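Local structure of purine nucleoside phosphorylase YlmD (6T1B) at residues D4-E9 with Y173-P178; G12-G17 with L28-G33; D125-Y130 with G177-P182; G152-M157 with R224-A229; C183-D188 with Y215-K220. The protein catalyses the phosphorolysis of adenosine, inosine and S-methyl-5'-thioadenosine to free base and the matching ribose 1-phosphate, also deaminates adenosine, and binds two zinc ions. One frame throughout, in Å; residues are numbered along the deposited sequence.

Interaction 1. Residues D4-E9 with Y173-P178; sequences DIFQQE and YVAIGP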
# COMPACT_ATOMS: atom_id res chain seq x y z
N ASP A 4 -10.72 -3.98 13.55
CA ASP A 4 -10.09 -3.72 12.26
C ASP A 4 -9.04 -4.78 11.96
O ASP A 4 -8.41 -5.34 12.87
CB ASP A 4 -9.45 -2.33 12.24
CG ASP A 4 -9.29 -1.80 10.83
OD1 ASP A 4 -8.17 -1.91 10.28
OD2 ASP A 4 -10.29 -1.30 10.27
N ILE A 5 -8.86 -5.07 10.67
CA ILE A 5 -7.86 -6.05 10.29
C ILE A 5 -6.44 -5.56 10.56
O ILE A 5 -5.52 -6.38 10.62
CB ILE A 5 -8.02 -6.51 8.83
CG1 ILE A 5 -8.05 -5.31 7.90
CG2 ILE A 5 -9.30 -7.29 8.65
CD1 ILE A 5 -7.45 -5.61 6.56
N PHE A 6 -6.23 -4.24 10.69
CA PHE A 6 -4.93 -3.67 11.05
C PHE A 6 -4.97 -3.25 12.51
O PHE A 6 -5.72 -2.34 12.89
CB PHE A 6 -4.58 -2.51 10.13
CG PHE A 6 -4.11 -2.95 8.79
CD1 PHE A 6 -5.01 -3.31 7.81
CD2 PHE A 6 -2.75 -3.06 8.53
CE1 PHE A 6 -4.57 -3.77 6.58
CE2 PHE A 6 -2.31 -3.50 7.30
CZ PHE A 6 -3.22 -3.85 6.33
N GLN A 7 -4.18 -3.93 13.33
CA GLN A 7 -4.26 -3.83 14.78
C GLN A 7 -2.97 -3.26 15.34
O GLN A 7 -1.86 -3.62 14.91
CB GLN A 7 -4.50 -5.20 15.40
CG GLN A 7 -5.67 -5.95 14.82
CD GLN A 7 -5.78 -7.36 15.36
OE1 GLN A 7 -5.94 -8.32 14.61
NE2 GLN A 7 -5.69 -7.50 16.68
N GLN A 8 -3.11 -2.35 16.30
CA GLN A 8 -1.97 -1.62 16.84
C GLN A 8 -1.02 -2.56 17.57
O GLN A 8 -1.44 -3.37 18.41
CB GLN A 8 -2.48 -0.57 17.82
CG GLN A 8 -1.41 0.23 18.54
CD GLN A 8 -0.83 1.32 17.68
OE1 GLN A 8 -1.55 2.20 17.21
NE2 GLN A 8 0.47 1.26 17.44
N GLU A 9 0.27 -2.43 17.26
CA GLU A 9 1.31 -3.16 17.96
C GLU A 9 1.89 -2.29 19.08
O GLU A 9 1.45 -1.16 19.33
CB GLU A 9 2.38 -3.58 16.96
CG GLU A 9 1.92 -4.69 16.04
CD GLU A 9 1.92 -6.05 16.71
OE1 GLU A 9 2.77 -6.27 17.59
OE2 GLU A 9 1.06 -6.88 16.36
N TYR A 173 -5.26 -13.93 -1.63
CA TYR A 173 -5.93 -13.20 -0.55
C TYR A 173 -5.37 -11.80 -0.53
O TYR A 173 -4.20 -11.56 -0.84
CB TYR A 173 -5.70 -13.88 0.80
CG TYR A 173 -6.19 -15.30 0.86
CD1 TYR A 173 -7.40 -15.62 1.47
CD2 TYR A 173 -5.43 -16.33 0.34
CE1 TYR A 173 -7.84 -16.93 1.53
CE2 TYR A 173 -5.86 -17.64 0.40
CZ TYR A 173 -7.06 -17.93 0.99
OH TYR A 173 -7.46 -19.25 1.05
N VAL A 174 -6.23 -10.84 -0.20
CA VAL A 174 -5.89 -9.43 -0.30
C VAL A 174 -6.30 -8.71 0.98
O VAL A 174 -7.38 -8.97 1.51
CB VAL A 174 -6.57 -8.76 -1.51
CG1 VAL A 174 -6.37 -7.26 -1.43
CG2 VAL A 174 -6.05 -9.35 -2.82
N ALA A 175 -5.45 -7.80 1.46
CA ALA A 175 -5.86 -6.86 2.48
C ALA A 175 -5.72 -5.47 1.88
O ALA A 175 -4.67 -5.13 1.32
CB ALA A 175 -5.01 -6.98 3.73
N ILE A 176 -6.78 -4.67 1.97
CA ILE A 176 -6.76 -3.27 1.56
C ILE A 176 -6.60 -2.47 2.84
O ILE A 176 -7.43 -2.59 3.75
CB ILE A 176 -8.04 -2.92 0.80
CG1 ILE A 176 -8.04 -3.63 -0.56
CG2 ILE A 176 -8.19 -1.42 0.62
CD1 ILE A 176 -9.36 -3.63 -1.25
N GLY A 177 -5.51 -1.73 2.94
CA GLY A 177 -5.14 -1.10 4.19
C GLY A 177 -5.69 0.29 4.37
O GLY A 177 -6.48 0.79 3.54
N PRO A 178 -5.31 0.94 5.47
CA PRO A 178 -5.75 2.31 5.76
C PRO A 178 -5.43 3.26 4.61
O PRO A 178 -4.33 3.25 4.06
CB PRO A 178 -4.97 2.66 7.02
CG PRO A 178 -4.74 1.35 7.69
CD PRO A 178 -4.47 0.39 6.56
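In F6, which meets P178 and G177, chi1 of -77° sets CG anti to the carbonyl carbon, beside the backbone N. In I5, CG1 lies between N and the carbonyl carbon, and chi2, at 148°, carries CD1 well off a staggered position to meet A175. The F6 ring does most of the touching. P178 CD stands over its centre, 4.0 Å from the ring centroid and 13° off the normal, which meets the criterion for a CH-pi contact. The bonds beside a proline nitrogen make CD a fairly polarised CH donor. The same ring approaches the backbone obliquely through CE1, which lies 3.6 Å from G177 CA. A CB on G177 would lie tight against CZ of this ring and would also clash with P178 CD, so the close approach is consistent with glycine. One residue before strand 6-8, CD1 of I5 packs on CB of A175 at 4.0 Å, and CE1 of F6 is 4.3 Å from that methyl.

No hydrogen bond spans the two segments. The turn ahead of the ring is fixed locally instead: F6 N donates to D4 OD1 over 3.1 Å, an Asx turn, and the carboxylate of D4 also bonds S240 OG and E241 N. The ring also touches L14 and C16 of strand 13-16, while Y130 meets it with its plane inclined. Strand 6-8 and the residue before it thus pack onto 173-178, the end of a strand in the other large sheet, through carbon contacts and one CH-pi interaction, so the fit depends on shape and dispersion rather than directional polar bonds.

Interaction 2. Residues G12-G17 with L28-G33; sequences GWLRCG and LTTKHG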
# COMPACT_ATOMS: atom_id res chain seq x y z
N GLY A 12 5.17 1.91 16.88
CA GLY A 12 4.49 2.71 15.88
C GLY A 12 4.15 1.96 14.60
O GLY A 12 4.55 2.39 13.51
N TRP A 13 3.41 0.85 14.73
CA TRP A 13 2.93 0.13 13.55
C TRP A 13 1.69 -0.69 13.86
O TRP A 13 1.39 -1.04 15.02
CB TRP A 13 4.00 -0.74 12.89
CG TRP A 13 4.53 -1.88 13.68
CD1 TRP A 13 5.33 -1.82 14.78
CD2 TRP A 13 4.34 -3.28 13.39
NE1 TRP A 13 5.66 -3.08 15.20
CE2 TRP A 13 5.06 -4.00 14.37
CE3 TRP A 13 3.64 -3.98 12.41
CZ2 TRP A 13 5.09 -5.38 14.40
CZ3 TRP A 13 3.67 -5.36 12.45
CH2 TRP A 13 4.39 -6.04 13.43
N LEU A 14 0.96 -0.96 12.78
CA LEU A 14 -0.25 -1.77 12.80
C LEU A 14 0.00 -3.05 12.03
O LEU A 14 0.48 -3.01 10.89
CB LEU A 14 -1.42 -1.03 12.13
CG LEU A 14 -1.70 0.41 12.57
CD1 LEU A 14 -2.89 0.98 11.79
CD2 LEU A 14 -1.94 0.51 14.05
N ARG A 15 -0.27 -4.18 12.65
CA ARG A 15 -0.07 -5.46 12.00
C ARG A 15 -1.30 -5.84 11.20
O ARG A 15 -2.44 -5.60 11.63
CB ARG A 15 0.20 -6.52 13.07
CG ARG A 15 0.42 -7.94 12.56
CD ARG A 15 0.70 -8.88 13.76
NE ARG A 15 2.13 -9.01 14.08
CZ ARG A 15 2.63 -9.21 15.30
NH1 ARG A 15 1.84 -9.29 16.36
NH2 ARG A 15 3.94 -9.32 15.45
N CYS A 16 -1.09 -6.45 10.04
CA CYS A 16 -2.22 -6.95 9.26
C CYS A 16 -2.65 -8.28 9.88
O CYS A 16 -1.91 -9.27 9.79
CB CYS A 16 -1.85 -7.14 7.80
SG CYS A 16 -3.23 -7.87 6.87
N GLY A 17 -3.81 -8.30 10.52
CA GLY A 17 -4.28 -9.45 11.26
C GLY A 17 -5.21 -10.38 10.50
O GLY A 17 -5.74 -11.32 11.12
N LEU A 28 1.51 -1.71 8.49
CA LEU A 28 1.62 -0.31 8.08
C LEU A 28 2.06 0.47 9.31
O LEU A 28 1.52 0.29 10.41
CB LEU A 28 0.27 0.23 7.62
CG LEU A 28 0.23 1.68 7.14
CD1 LEU A 28 0.82 1.84 5.75
CD2 LEU A 28 -1.19 2.22 7.11
N THR A 29 3.07 1.33 9.14
CA THR A 29 3.53 2.11 10.29
C THR A 29 2.53 3.22 10.62
O THR A 29 1.71 3.60 9.79
CB THR A 29 4.91 2.74 10.01
OG1 THR A 29 4.88 3.57 8.86
CG2 THR A 29 5.95 1.66 9.81
N THR A 30 2.63 3.74 11.86
CA THR A 30 1.94 4.96 12.25
C THR A 30 2.98 6.07 12.31
O THR A 30 4.17 5.86 12.09
CB THR A 30 1.26 4.84 13.61
OG1 THR A 30 2.28 4.85 14.60
CG2 THR A 30 0.39 3.61 13.67
N LYS A 31 2.55 7.27 12.67
CA LYS A 31 3.43 8.42 12.54
C LYS A 31 4.36 8.58 13.72
O LYS A 31 5.19 9.50 13.71
CB LYS A 31 2.60 9.70 12.37
CG LYS A 31 1.80 10.04 13.54
CD LYS A 31 0.57 10.92 13.23
CE LYS A 31 0.88 12.14 12.39
NZ LYS A 31 -0.21 13.18 12.57
N HIS A 32 4.24 7.76 14.77
CA HIS A 32 4.96 8.00 16.01
C HIS A 32 6.16 7.08 16.22
O HIS A 32 6.22 5.98 15.68
CB HIS A 32 3.98 7.86 17.16
CG HIS A 32 2.88 8.86 17.09
ND1 HIS A 32 3.11 10.21 17.22
CD2 HIS A 32 1.56 8.71 16.84
CE1 HIS A 32 1.96 10.85 17.07
NE2 HIS A 32 1.01 9.96 16.86
N GLY A 33 7.11 7.57 17.00
CA GLY A 33 8.28 6.80 17.39
C GLY A 33 9.54 7.11 16.61
O GLY A 33 10.53 6.40 16.78
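L14 crosses T30 at about a right angle, and its side chain can be traced outward from the strand. CB lies 3.7 Å from L28 O, and CG is near both that oxygen and T30 CG2. At the tip, CD2 packs on T30 CG2 at 3.9 Å. With chi1 of T30 at 73°, OG1 falls between N and the carbonyl carbon, 3.3 Å from G12 CA; CG2 is left anti to the carbonyl carbon, facing the leucine. An alanine here would probably open a gap beside CD2 and CG of L14 and leave the CA of G12 less closely covered.

The backbones run antiparallel. L14 and L28 form a hydrogen-bonded pair, with L14 N to L28 O at 2.7 Å and L28 N to L14 O at 2.9 Å, whereas W13 and T29 form a non-hydrogen-bonded pair. T30 N extends the ladder to G12 O at 2.9 Å, standing above the plane of that carbonyl.

This is the hairpin of strands 13-16 and 25-29. L14 and L28 share one face, where L14 touches F6 and Q8 of strand 6-8 and L28 touches strand 264-269; W13 and T29 share the other, under L67 and L63 of helix 53-67.

Interaction 3. Residues D125-Y130 with G177-P182; sequences DCVPIY and GPAIGP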
# COMPACT_ATOMS: atom_id res chain seq x y z
N ASP A 125 -2.40 8.46 2.20
CA ASP A 125 -3.78 8.62 1.75
C ASP A 125 -4.09 7.55 0.68
O ASP A 125 -5.20 7.03 0.62
CB ASP A 125 -4.12 9.97 1.12
CG ASP A 125 -4.41 11.06 2.14
OD1 ASP A 125 -4.44 12.21 1.67
OD2 ASP A 125 -4.65 10.82 3.36
N CYS A 126 -3.13 7.24 -0.19
CA CYS A 126 -3.39 6.31 -1.29
C CYS A 126 -3.59 4.91 -0.73
O CYS A 126 -3.19 4.60 0.39
CB CYS A 126 -2.25 6.36 -2.29
SG CYS A 126 -2.13 7.95 -3.17
N VAL A 127 -4.20 4.05 -1.53
CA VAL A 127 -4.57 2.73 -1.04
C VAL A 127 -3.41 1.75 -1.06
O VAL A 127 -2.84 1.48 -2.13
CB VAL A 127 -5.75 2.15 -1.85
CG1 VAL A 127 -6.15 0.80 -1.26
CG2 VAL A 127 -6.90 3.11 -1.87
N PRO A 128 -3.01 1.20 0.10
CA PRO A 128 -2.03 0.10 0.10
C PRO A 128 -2.76 -1.22 -0.09
O PRO A 128 -3.67 -1.56 0.69
CB PRO A 128 -1.37 0.21 1.48
CG PRO A 128 -2.41 0.82 2.37
CD PRO A 128 -3.42 1.55 1.48
N ILE A 129 -2.38 -1.98 -1.11
CA ILE A 129 -3.03 -3.24 -1.42
C ILE A 129 -2.01 -4.35 -1.19
O ILE A 129 -0.99 -4.41 -1.89
CB ILE A 129 -3.60 -3.27 -2.84
CG1 ILE A 129 -4.45 -2.05 -3.17
CG2 ILE A 129 -4.45 -4.54 -2.98
CD1 ILE A 129 -4.92 -2.03 -4.59
N TYR A 130 -2.26 -5.19 -0.19
CA TYR A 130 -1.38 -6.29 0.16
C TYR A 130 -1.94 -7.58 -0.43
O TYR A 130 -3.13 -7.86 -0.29
CB TYR A 130 -1.34 -6.47 1.69
CG TYR A 130 -0.91 -5.26 2.53
CD1 TYR A 130 -1.76 -4.17 2.69
CD2 TYR A 130 0.30 -5.24 3.21
CE1 TYR A 130 -1.40 -3.08 3.48
CE2 TYR A 130 0.67 -4.18 3.99
CZ TYR A 130 -0.18 -3.09 4.12
OH TYR A 130 0.16 -2.02 4.93
N GLY A 177 -5.51 -1.73 2.94
CA GLY A 177 -5.14 -1.10 4.19
C GLY A 177 -5.69 0.29 4.37
O GLY A 177 -6.48 0.79 3.54
N PRO A 178 -5.31 0.94 5.47
CA PRO A 178 -5.75 2.31 5.76
C PRO A 178 -5.43 3.26 4.61
O PRO A 178 -4.33 3.25 4.06
CB PRO A 178 -4.97 2.66 7.02
CG PRO A 178 -4.74 1.35 7.69
CD PRO A 178 -4.47 0.39 6.56
N ALA A 179 -6.39 4.13 4.31
CA ALA A 179 -6.31 5.04 3.18
C ALA A 179 -7.36 6.10 3.39
O ALA A 179 -8.16 6.04 4.32
CB ALA A 179 -6.53 4.29 1.86
N ILE A 180 -7.36 7.11 2.53
CA ILE A 180 -8.33 8.18 2.69
C ILE A 180 -9.71 7.64 2.32
O ILE A 180 -9.87 6.93 1.33
CB ILE A 180 -7.93 9.41 1.86
CG1 ILE A 180 -8.76 10.61 2.26
CG2 ILE A 180 -8.01 9.11 0.39
CD1 ILE A 180 -8.29 11.89 1.63
N GLY A 181 -10.71 7.99 3.11
CA GLY A 181 -12.06 7.54 2.88
C GLY A 181 -12.88 8.56 2.13
O GLY A 181 -12.49 9.72 1.97
N PRO A 182 -14.07 8.14 1.68
CA PRO A 182 -14.96 9.07 0.99
C PRO A 182 -15.47 10.14 1.91
O PRO A 182 -15.95 11.18 1.44
CB PRO A 182 -16.10 8.17 0.49
CG PRO A 182 -16.07 6.97 1.40
CD PRO A 182 -14.62 6.78 1.79
O HOH W 1 -2.66 5.54 2.83
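D125 and I180 meet through backbone and side chain together. I180 N donates to D125 O over 2.9 Å, in the carbonyl plane and on a lone pair. Beside this bond the carboxylate lies obliquely across the isoleucine, with CG 3.9 Å from I180 CB and OD1 3.9 Å from I180 CD1. The second direct link, from G177 N to P128 O at 2.9 Å, is nearly straight at 172°.

Between the two direct bonds a water joins the segments. It accepts from D125 N at 3.0 Å and donates to C126 O at 2.7 Å and, at 3.1 Å, to P178 O. Around this polar framework A179 CB fits against D125 O and V127 CG2, and CD of P128 lies against P178 O. A CB on G177 would clash with CG of P128.

The buried carboxylate of D125 is satisfied beyond the two segments: OD2 by the hydroxyls of S253 and T244, OD1 by the backbone N of R255. An alanine here would probably leave those three groups without their carboxylate partner and uncover CD1 of I180. The OH of Y130 is paired with G27 O.

Together the bonds hold the start of strand 127-133 against the loop that follows strand 173-176, its neighbour in a mixed sheet. C126, next to D125, points away from this loop and is a ligand of the catalytic zinc, with H81 and H143; the arrangement is a strand start paired with a neighbouring loop, beside a zinc ligand of the catalytic site in a YfiH/LACC1-family enzyme.

Interaction 4. Residues G152-M157 with R224-A229; sequences GIAGHM and RLQLLA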
# COMPACT_ATOMS: atom_id res chain seq x y z
N GLY A 152 -5.69 0.29 -13.38
CA GLY A 152 -5.93 -1.11 -13.10
C GLY A 152 -4.81 -1.82 -12.37
O GLY A 152 -4.61 -3.03 -12.59
N ILE A 153 -4.09 -1.15 -11.48
CA ILE A 153 -2.94 -1.79 -10.86
C ILE A 153 -3.34 -3.03 -10.07
O ILE A 153 -2.62 -4.03 -10.05
CB ILE A 153 -2.13 -0.78 -10.02
CG1 ILE A 153 -0.78 -1.38 -9.69
CG2 ILE A 153 -2.88 -0.33 -8.78
CD1 ILE A 153 0.19 -0.45 -9.00
N ALA A 154 -4.49 -2.98 -9.39
CA ALA A 154 -4.89 -4.12 -8.56
C ALA A 154 -5.10 -5.36 -9.41
O ALA A 154 -4.61 -6.45 -9.09
CB ALA A 154 -6.16 -3.77 -7.80
N GLY A 155 -5.84 -5.23 -10.51
CA GLY A 155 -6.05 -6.37 -11.38
C GLY A 155 -4.79 -6.78 -12.12
O GLY A 155 -4.65 -7.95 -12.51
N HIS A 156 -3.89 -5.84 -12.37
CA HIS A 156 -2.62 -6.16 -13.01
C HIS A 156 -1.80 -7.11 -12.15
O HIS A 156 -1.19 -8.05 -12.67
CB HIS A 156 -1.86 -4.86 -13.31
CG HIS A 156 -0.63 -5.02 -14.14
ND1 HIS A 156 -0.56 -5.88 -15.23
CD2 HIS A 156 0.57 -4.40 -14.09
CE1 HIS A 156 0.64 -5.79 -15.77
NE2 HIS A 156 1.35 -4.91 -15.09
N MET A 157 -1.80 -6.91 -10.83
CA MET A 157 -1.09 -7.85 -9.96
C MET A 157 -1.66 -9.25 -10.12
O MET A 157 -0.93 -10.24 -10.29
CB MET A 157 -1.23 -7.41 -8.49
CG MET A 157 -0.40 -8.25 -7.52
SD MET A 157 1.38 -7.93 -7.55
CE MET A 157 1.44 -6.32 -6.71
N ARG A 224 -11.42 -2.93 -4.44
CA ARG A 224 -12.09 -4.19 -4.14
C ARG A 224 -12.89 -4.66 -5.35
O ARG A 224 -12.84 -5.85 -5.71
CB ARG A 224 -13.01 -4.03 -2.93
CG ARG A 224 -13.81 -5.27 -2.59
CD ARG A 224 -14.63 -5.09 -1.31
NE ARG A 224 -15.59 -6.17 -1.22
CZ ARG A 224 -16.80 -6.13 -1.76
NH1 ARG A 224 -17.21 -5.06 -2.44
NH2 ARG A 224 -17.61 -7.17 -1.65
N LEU A 225 -13.66 -3.77 -5.97
CA LEU A 225 -14.48 -4.16 -7.11
C LEU A 225 -13.62 -4.65 -8.26
O LEU A 225 -13.96 -5.62 -8.94
CB LEU A 225 -15.36 -2.99 -7.54
CG LEU A 225 -16.45 -2.58 -6.55
CD1 LEU A 225 -17.05 -1.23 -6.96
CD2 LEU A 225 -17.53 -3.62 -6.46
N GLN A 226 -12.47 -4.00 -8.48
CA GLN A 226 -11.56 -4.46 -9.52
C GLN A 226 -11.02 -5.85 -9.20
O GLN A 226 -10.91 -6.69 -10.09
CB GLN A 226 -10.40 -3.49 -9.70
CG GLN A 226 -10.78 -2.23 -10.46
CD GLN A 226 -9.59 -1.32 -10.70
OE1 GLN A 226 -8.44 -1.71 -10.51
NE2 GLN A 226 -9.86 -0.10 -11.15
N LEU A 227 -10.64 -6.09 -7.93
CA LEU A 227 -10.10 -7.39 -7.56
C LEU A 227 -11.13 -8.48 -7.74
O LEU A 227 -10.81 -9.58 -8.21
CB LEU A 227 -9.62 -7.37 -6.11
CG LEU A 227 -8.38 -6.53 -5.90
CD1 LEU A 227 -8.22 -6.16 -4.43
CD2 LEU A 227 -7.12 -7.23 -6.37
N LEU A 228 -12.38 -8.21 -7.35
CA LEU A 228 -13.45 -9.16 -7.58
C LEU A 228 -13.58 -9.48 -9.06
O LEU A 228 -13.68 -10.64 -9.45
CB LEU A 228 -14.76 -8.59 -7.04
CG LEU A 228 -14.86 -8.52 -5.52
CD1 LEU A 228 -15.97 -7.57 -5.08
CD2 LEU A 228 -15.07 -9.92 -4.95
N ALA A 229 -13.54 -8.44 -9.90
CA ALA A 229 -13.67 -8.65 -11.34
C ALA A 229 -12.50 -9.46 -11.90
O ALA A 229 -12.67 -10.20 -12.88
CB ALA A 229 -13.76 -7.30 -12.06
O HOH W 2 -6.28 -0.70 -9.19
O HOH W 3 -7.87 -3.82 -12.43
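A154 and L227 form the dry part of a helix-helix packing, with segments 153-157 and 224-229 crossing at -31° and their axes approaching to 8.5 Å. The small residues A154 and G155 line the near side of the first helix. L227 CG is anti to the carbonyl carbon (chi1 -70°), and from there CD2 comes to 3.9 Å from A154 CB and 3.8 Å from A154 O. A154 also touches I129 and L227 touches F131, both on strand 127-133, which the two helices cover.

Q226 forms the wetter part. Its CG, too, is anti to the carbonyl carbon; beyond it the chain is extended (chi2 -177°), and the amide lies at the start of the other helix. There OE1 lies 3.7 Å from G152 CA. G152 closes the preceding helix with a Schellman motif and is also the N-cap of the next; its positive phi suits glycine. The amide nitrogen NE2 donates to T149 O.

The first-turn N-H groups are reached through water: one molecule accepts from A154 N at 2.9 Å and donates to Q226 OE1 at 2.7 Å, and a second donates to the same OE1 at 2.9 Å and accepts weakly from G155 N at 3.1 Å.

Interaction 5. Residues C183-D188 with Y215-K220; sequences CCYTVD and YALDLK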
# COMPACT_ATOMS: atom_id res chain seq x y z
N CYS A 183 -15.40 9.90 3.23
CA CYS A 183 -15.63 10.94 4.22
C CYS A 183 -14.81 12.20 3.95
O CYS A 183 -15.26 13.31 4.27
CB CYS A 183 -15.27 10.39 5.61
SG CYS A 183 -13.84 9.24 5.65
N CYS A 184 -13.61 12.04 3.37
CA CYS A 184 -12.66 13.13 3.24
C CYS A 184 -12.11 13.35 1.83
O CYS A 184 -11.38 14.32 1.63
CB CYS A 184 -11.43 12.86 4.15
SG CYS A 184 -11.79 12.67 5.92
N TYR A 185 -12.41 12.48 0.87
CA TYR A 185 -11.80 12.56 -0.45
C TYR A 185 -12.87 12.91 -1.47
O TYR A 185 -13.70 12.06 -1.83
CB TYR A 185 -11.15 11.22 -0.81
CG TYR A 185 -10.25 11.24 -2.03
CD1 TYR A 185 -9.60 12.40 -2.46
CD2 TYR A 185 -10.03 10.07 -2.75
CE1 TYR A 185 -8.77 12.39 -3.57
CE2 TYR A 185 -9.20 10.05 -3.86
CZ TYR A 185 -8.58 11.21 -4.26
OH TYR A 185 -7.76 11.19 -5.37
N THR A 186 -12.86 14.15 -1.94
CA THR A 186 -13.80 14.65 -2.94
C THR A 186 -13.04 14.93 -4.22
O THR A 186 -12.01 15.61 -4.20
CB THR A 186 -14.50 15.91 -2.44
OG1 THR A 186 -15.26 15.61 -1.27
CG2 THR A 186 -15.43 16.48 -3.52
N VAL A 187 -13.56 14.42 -5.34
CA VAL A 187 -12.92 14.53 -6.64
C VAL A 187 -13.94 15.05 -7.65
O VAL A 187 -15.13 15.20 -7.35
CB VAL A 187 -12.31 13.20 -7.11
CG1 VAL A 187 -11.34 12.68 -6.06
CG2 VAL A 187 -13.41 12.18 -7.42
N ASP A 188 -13.46 15.31 -8.87
CA ASP A 188 -14.27 15.89 -9.94
C ASP A 188 -14.60 14.86 -11.01
O ASP A 188 -14.21 13.69 -10.94
CB ASP A 188 -13.57 17.13 -10.53
CG ASP A 188 -12.18 16.83 -11.06
OD1 ASP A 188 -11.87 15.65 -11.33
OD2 ASP A 188 -11.39 17.78 -11.20
N TYR A 215 -17.61 14.50 -6.19
CA TYR A 215 -17.89 13.12 -5.82
C TYR A 215 -17.05 12.71 -4.63
O TYR A 215 -15.82 12.87 -4.64
CB TYR A 215 -17.59 12.18 -6.99
CG TYR A 215 -18.34 12.56 -8.23
CD1 TYR A 215 -17.80 13.47 -9.13
CD2 TYR A 215 -19.60 12.04 -8.49
CE1 TYR A 215 -18.48 13.83 -10.26
CE2 TYR A 215 -20.29 12.40 -9.63
CZ TYR A 215 -19.72 13.30 -10.51
OH TYR A 215 -20.42 13.66 -11.64
N ALA A 216 -17.72 12.20 -3.60
CA ALA A 216 -17.04 11.51 -2.52
C ALA A 216 -16.61 10.14 -3.00
O ALA A 216 -17.47 9.30 -3.33
CB ALA A 216 -17.98 11.38 -1.32
N LEU A 217 -15.31 9.90 -3.07
CA LEU A 217 -14.77 8.72 -3.73
C LEU A 217 -14.20 7.75 -2.72
O LEU A 217 -13.46 8.15 -1.82
CB LEU A 217 -13.68 9.14 -4.71
CG LEU A 217 -12.85 8.05 -5.38
CD1 LEU A 217 -13.74 7.12 -6.17
CD2 LEU A 217 -11.82 8.66 -6.26
N ASP A 218 -14.54 6.47 -2.88
CA ASP A 218 -14.07 5.38 -2.01
C ASP A 218 -13.08 4.54 -2.83
O ASP A 218 -13.48 3.58 -3.51
CB ASP A 218 -15.24 4.55 -1.52
CG ASP A 218 -14.83 3.51 -0.49
OD1 ASP A 218 -15.74 2.97 0.17
OD2 ASP A 218 -13.61 3.26 -0.34
N LEU A 219 -11.80 4.91 -2.79
CA LEU A 219 -10.80 4.17 -3.55
C LEU A 219 -10.62 2.75 -3.02
O LEU A 219 -10.23 1.86 -3.77
CB LEU A 219 -9.45 4.88 -3.54
CG LEU A 219 -9.28 6.04 -4.51
CD1 LEU A 219 -7.90 6.64 -4.31
CD2 LEU A 219 -9.50 5.64 -5.95
N LYS A 220 -10.87 2.52 -1.73
CA LYS A 220 -10.77 1.16 -1.22
C LYS A 220 -11.78 0.27 -1.94
O LYS A 220 -11.44 -0.81 -2.44
CB LYS A 220 -11.05 1.12 0.28
CG LYS A 220 -10.02 1.79 1.16
CD LYS A 220 -10.45 1.65 2.61
CE LYS A 220 -9.57 2.46 3.51
NZ LYS A 220 -10.27 2.61 4.81
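Y185 and L219 meet at the apolar centre, where CE2 of the ring lies 3.7 Å from L219 CD1. The same CE2 is 3.8 Å from L217 CD2, the tyrosine and L217 running side by side and pointing the same way. Chi1 of Y185, at -168°, sets CG anti to the backbone N, which starts the ring on its course toward the two leucines. V187 closes the group: its CG2 packs on L217 CD2 at 4.0 Å, while CG1 sits over one face of the Y185 ring, offset toward the rim. V191 and L195 of helix 189-195 cover L217 as well.

Outward from this cluster comes the strand pairing. L217 N donates to Y185 O over 3.0 Å. V187 and Y215 exchange two bonds, V187 N to Y215 O and Y215 N to V187 O, each 2.8 Å long, as an antiparallel hydrogen-bonded pair. T186 and A216 form the neighbouring non-hydrogen-bonded pair, with T186 CA 3.2 Å from Y215 O in a CA-H...O contact. The edge of the Y215 ring approaches V187 O, CD1 being 3.6 Å away.

At the polar border Y215 OH bonds D189 OD1. D188 caps helix 189-195 through V191 N, and D218 caps helix 219-229 through E221 N. Just before this pairing, C183 and C184 bind the second zinc together with C243 and C246. The arrangement is a small antiparallel sheet, with strand 186-187 at its edge, beside a four-cysteine zinc site that is probably structural.

Interactions 1 and 3 share G177 and P178, and their strands 173-176 and 127-133 are neighbours in one sheet; A175 O to Y130 N, 2.8 Å, is a probable hydrogen bond between them. Interaction 1 bridges the two large sheets; its strand 6-8 lies beside strand 13-16 of interaction 2, with a salt bridge of 2.5 Å from E9 OE2 to R15 NH1. L28 CD2 also reaches P178 CG at 3.7 Å. Helix 219-229 serves both interaction 4 and interaction 5. V127 CG2 meets L219 CB at 3.5 Å, linking interaction 3 to interaction 5. Interaction 3 supplies C126, whose side chain is about 5 Å from the inosine, and interaction 5 supplies two ligands of the second zinc.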